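Side-chain contacts in uroporphyrinogen-III synthetase (PDB 3RE1), which probably catalyses the cyclisation of the linear tetrapyrrole hydroxymethylbilane to uroporphyrinogen III, with loss of water, in porphyrin biosynthesis: residues T20-A23 with E24-A27; L186-V189 with E190-L194. All coordinates share one frame; numbering follows the deposited sequence.

Both contacts are local and sit at helix ends. Contact 1 is the start of helix 23-34, just after strand 16-19. Contact 2 is the end of helix 186-191, just before strand 196-198. These two strands are neighbours in the same five-stranded parallel sheet. The contact centres are about 18 Å apart, and contact 1 lies nearer the centre of the molecule (about 12 Å against 25 Å, between centres). Each mixes buried and exposed residues. Contact 1 joins polar groups (a proline carbonyl, a serine, a water) to the aliphatic part of an arginine at the first turn. Contact 2 adds an apolar pair, Val189 with Leu194, to backbone bonds that close the helix.

Contact 1 (T20-A23 with E24-A27); sequences TRPA and EESA
Arg21 and Glu25 cross at about a right angle. They meet through their aliphatic parts, with Arg21 CG 3.6 Å from Glu25 CB. The charged ends do not pair: Arg21 NH1 is 5.0 Å from Glu25 OE2. The guanidinium and carboxylate planes are 64° apart. NH1 instead bonds the carbonyl of Ala249. Arg21 CG stands between its own backbone N and carbonyl carbon (chi1 76°), which brings the chain over the first helical turn. There CG also lies 3.8 Å from Ser26 CB.

Glu25 and Pro22 are arranged differently. Their side chains run side by side and point the same way. The Glu25 chain extends beyond CG, and its OE1 lies against CD and CG of the proline ring.

This is the N-terminus of helix 23-34, with Pro22 at the N-cap position. Strand 16-19 of the five-stranded parallel sheet leads into it through this short loop, in one lobe of the HemD-like fold. The first turn is closed by Ser26 N, which bonds Pro22 O at 2.9 Å. Ala27 N follows, bonding Ala23 O at 3.0 Å.

Ser26 OG lies between its own N and carbonyl carbon (chi1 57°), near the carbonyl of Pro22. A water 2.8 Å from Ser26 OG donates to Arg21 O, also at 2.8 Å. It joins the serine to the carbonyl just before the proline. Ser26 OG has a further, weak hydrogen bond to Ser42 OG of strand 39-42.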
loop_
_atom_site.group_PDB
_atom_site.type_symbol
_atom_site.label_atom_id
_atom_site.label_comp_id
_atom_site.label_asym_id
_atom_site.label_seq_id
_atom_site.Cartn_x
_atom_site.Cartn_y
_atom_site.Cartn_z
ATOM N N THR A 20 -1.277 12.295 -2.234
ATOM C CA THR A 20 -0.099 11.844 -2.966
ATOM C C THR A 20 -0.128 10.438 -3.583
ATOM O O THR A 20 0.798 10.054 -4.315
ATOM C CB THR A 20 1.133 11.947 -2.088
ATOM O OG1 THR A 20 0.996 11.031 -0.998
ATOM C CG2 THR A 20 1.294 13.398 -1.562
ATOM N N ARG A 21 -1.194 9.685 -3.330
ATOM C CA ARG A 21 -1.289 8.343 -3.891
ATOM C C ARG A 21 -1.536 8.305 -5.424
ATOM O O ARG A 21 -1.611 9.345 -6.077
ATOM C CB ARG A 21 -2.356 7.577 -3.116
ATOM C CG ARG A 21 -3.763 7.926 -3.449
ATOM C CD ARG A 21 -4.643 7.351 -2.387
ATOM N NE ARG A 21 -4.407 8.088 -1.163
ATOM C CZ ARG A 21 -4.710 7.664 0.058
ATOM N NH1 ARG A 21 -5.275 6.485 0.241
ATOM N NH2 ARG A 21 -4.432 8.438 1.098
ATOM N N PRO A 22 -1.642 7.097 -6.011
ATOM C CA PRO A 22 -1.892 6.904 -7.462
ATOM C C PRO A 22 -3.089 7.663 -7.995
ATOM O O PRO A 22 -4.060 7.910 -7.274
ATOM C CB PRO A 22 -2.140 5.393 -7.589
ATOM C CG PRO A 22 -1.302 4.822 -6.495
ATOM C CD PRO A 22 -1.448 5.802 -5.327
ATOM N N ALA A 23 -3.008 7.991 -9.275
ATOM C CA ALA A 23 -4.042 8.734 -9.999
ATOM C C ALA A 23 -5.486 8.328 -9.719
ATOM O O ALA A 23 -6.288 9.154 -9.264
ATOM C CB ALA A 23 -3.767 8.679 -11.506
ATOM N N GLU A 24 -5.825 7.073 -10.005
ATOM C CA GLU A 24 -7.198 6.615 -9.804
ATOM C C GLU A 24 -7.549 6.555 -8.342
ATOM O O GLU A 24 -8.658 6.903 -7.958
ATOM C CB GLU A 24 -7.450 5.249 -10.462
ATOM C CG GLU A 24 -7.565 5.293 -11.998
ATOM C CD GLU A 24 -8.560 6.365 -12.501
ATOM O OE1 GLU A 24 -9.730 6.353 -12.060
ATOM O OE2 GLU A 24 -8.181 7.219 -13.336
ATOM N N GLU A 25 -6.582 6.134 -7.532
ATOM C CA GLU A 25 -6.791 5.997 -6.106
ATOM C C GLU A 25 -7.204 7.296 -5.439
ATOM O O GLU A 25 -8.183 7.313 -4.686
ATOM C CB GLU A 25 -5.543 5.458 -5.433
ATOM C CG GLU A 25 -5.482 3.943 -5.348
ATOM C CD GLU A 25 -4.534 3.479 -4.250
ATOM O OE1 GLU A 25 -3.303 3.700 -4.378
ATOM O OE2 GLU A 25 -5.028 2.911 -3.245
ATOM N N SER A 26 -6.472 8.379 -5.700
ATOM C CA SER A 26 -6.820 9.671 -5.081
ATOM C C SER A 26 -8.058 10.231 -5.745
ATOM O O SER A 26 -8.916 10.791 -5.075
ATOM C CB SER A 26 -5.672 10.710 -5.125
ATOM O OG SER A 26 -5.212 10.967 -6.446
ATOM N N ALA A 27 -8.161 10.060 -7.060
ATOM C CA ALA A 27 -9.322 10.561 -7.785
ATOM C C ALA A 27 -10.603 10.106 -7.071
ATOM O O ALA A 27 -11.549 10.881 -6.953
ATOM C CB ALA A 27 -9.292 10.096 -9.206
HETATM O O HOH W 1 -2.679 11.936 -5.650
#

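Contact 2 (L186-V189 with E190-L194)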
loop_
_atom_site.group_PDB
_atom_site.type_symbol
_atom_site.label_atom_id
_atom_site.label_comp_id
_atom_site.label_asym_id
_atom_site.label_seq_id
_atom_site.Cartn_x
_atom_site.Cartn_y
_atom_site.Cartn_z
ATOM N N LEU A 186 5.878 22.418 -3.799
ATOM C CA LEU A 186 5.713 23.643 -3.048
ATOM C C LEU A 186 4.693 24.571 -3.732
ATOM O O LEU A 186 3.783 25.104 -3.082
ATOM C CB LEU A 186 7.065 24.354 -2.887
ATOM C CG LEU A 186 7.082 25.652 -2.051
ATOM C CD1 LEU A 186 6.551 25.453 -0.617
ATOM C CD2 LEU A 186 8.486 26.271 -2.032
ATOM N N GLN A 187 4.830 24.754 -5.043
ATOM C CA GLN A 187 3.951 25.683 -5.744
ATOM C C GLN A 187 2.541 25.121 -5.751
ATOM O O GLN A 187 1.560 25.863 -5.889
ATOM C CB GLN A 187 4.438 25.961 -7.176
ATOM C CG GLN A 187 4.001 24.922 -8.172
ATOM C CD GLN A 187 4.411 25.264 -9.584
ATOM O OE1 GLN A 187 5.611 25.268 -9.916
ATOM N NE2 GLN A 187 3.415 25.548 -10.439
ATOM N N ARG A 188 2.439 23.805 -5.596
ATOM C CA ARG A 188 1.133 23.180 -5.572
ATOM C C ARG A 188 0.457 23.421 -4.236
ATOM O O ARG A 188 -0.747 23.622 -4.170
ATOM C CB ARG A 188 1.249 21.694 -5.840
ATOM C CG ARG A 188 -0.077 20.981 -5.873
ATOM C CD ARG A 188 -0.961 21.519 -6.968
ATOM N NE ARG A 188 -1.935 20.499 -7.354
ATOM C CZ ARG A 188 -1.685 19.487 -8.191
ATOM N NH1 ARG A 188 -0.497 19.353 -8.766
ATOM N NH2 ARG A 188 -2.635 18.613 -8.466
ATOM N N VAL A 189 1.243 23.419 -3.176
ATOM C CA VAL A 189 0.720 23.638 -1.834
ATOM C C VAL A 189 0.330 25.100 -1.631
ATOM O O VAL A 189 -0.602 25.397 -0.880
ATOM C CB VAL A 189 1.752 23.209 -0.739
ATOM C CG1 VAL A 189 1.187 23.423 0.668
ATOM C CG2 VAL A 189 2.108 21.759 -0.912
ATOM N N GLU A 190 1.043 26.000 -2.309
ATOM C CA GLU A 190 0.819 27.450 -2.196
ATOM C C GLU A 190 -0.396 27.948 -2.955
ATOM O O GLU A 190 -1.353 28.418 -2.353
ATOM C CB GLU A 190 2.072 28.228 -2.646
ATOM C CG GLU A 190 3.246 28.071 -1.691
ATOM C CD GLU A 190 2.806 28.261 -0.243
ATOM O OE1 GLU A 190 2.559 29.424 0.157
ATOM O OE2 GLU A 190 2.696 27.252 0.490
ATOM N N VAL A 191 -0.353 27.826 -4.277
ATOM C CA VAL A 191 -1.467 28.190 -5.158
ATOM C C VAL A 191 -2.786 27.511 -4.784
ATOM O O VAL A 191 -3.857 28.097 -4.989
ATOM C CB VAL A 191 -1.151 27.842 -6.636
ATOM C CG1 VAL A 191 -2.318 28.213 -7.543
ATOM C CG2 VAL A 191 0.132 28.543 -7.080
ATOM N N GLU A 192 -2.730 26.286 -4.268
ATOM C CA GLU A 192 -3.960 25.593 -3.884
ATOM C C GLU A 192 -4.330 25.831 -2.421
ATOM O O GLU A 192 -5.411 25.429 -1.969
ATOM C CB GLU A 192 -3.871 24.100 -4.153
ATOM C CG GLU A 192 -3.894 23.755 -5.599
ATOM C CD GLU A 192 -5.036 24.447 -6.334
ATOM O OE1 GLU A 192 -6.207 24.303 -5.919
ATOM O OE2 GLU A 192 -4.768 25.137 -7.336
ATOM N N ARG A 193 -3.429 26.475 -1.688
ATOM C CA ARG A 193 -3.688 26.862 -0.303
ATOM C C ARG A 193 -3.801 25.678 0.622
ATOM O O ARG A 193 -4.560 25.730 1.579
ATOM C CB ARG A 193 -5.003 27.638 -0.237
ATOM C CG ARG A 193 -4.987 28.913 0.564
ATOM C CD ARG A 193 -5.216 30.129 -0.316
ATOM N NE ARG A 193 -6.261 29.908 -1.305
ATOM C CZ ARG A 193 -7.546 29.772 -1.010
ATOM N NH1 ARG A 193 -7.957 29.825 0.258
ATOM N NH2 ARG A 193 -8.417 29.591 -1.990
ATOM N N LEU A 194 -3.070 24.603 0.332
ATOM C CA LEU A 194 -3.198 23.366 1.110
ATOM C C LEU A 194 -2.588 23.535 2.480
ATOM O O LEU A 194 -1.475 24.034 2.609
ATOM C CB LEU A 194 -2.529 22.186 0.401
ATOM C CG LEU A 194 -3.129 21.551 -0.864
ATOM C CD1 LEU A 194 -4.607 21.798 -0.962
ATOM C CD2 LEU A 194 -2.435 22.012 -2.131
#
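Val189 and Leu194 meet where helix 186-191 ends in a Schellman motif. Arg193 has a positive phi of 67°, and the chain turns back over the last turn. Leu194 N bonds Val189 O at 2.9 Å. Arg193 N bonds Glu190 O at 2.9 Å.

The tight part lies on the buried face. Val189 CG1 is anti to its backbone N (chi1 -179°) and packs 3.9 Å from Leu194 CB. The two side chains cross at a slant. Leu194 CD2 lies 3.1 Å from Arg188 O and also close to Val189 CA. Leu194 also touches Phe39 of strand 39-42, so Leu194 joins the helix end to the edge strand of the parallel sheet.

The other side is looser. Gln187 and Val191 are exposed there, and Glu190 and Arg193 are exposed as well. Val191 N bonds Gln187 O at 3.2 Å. The Glu192 N to Arg188 O bond is weak at 3.3 Å.

Arg188 and Glu192 lie by strand 39-42. They run side by side and point the same way but form no salt bridge. Arg188 NE and Glu192 OE2 are 5.4 Å apart, and NE bonds Ser41 OG instead. The pair touches through methylenes, Arg188 CD lying 3.9 Å from Glu192 CG.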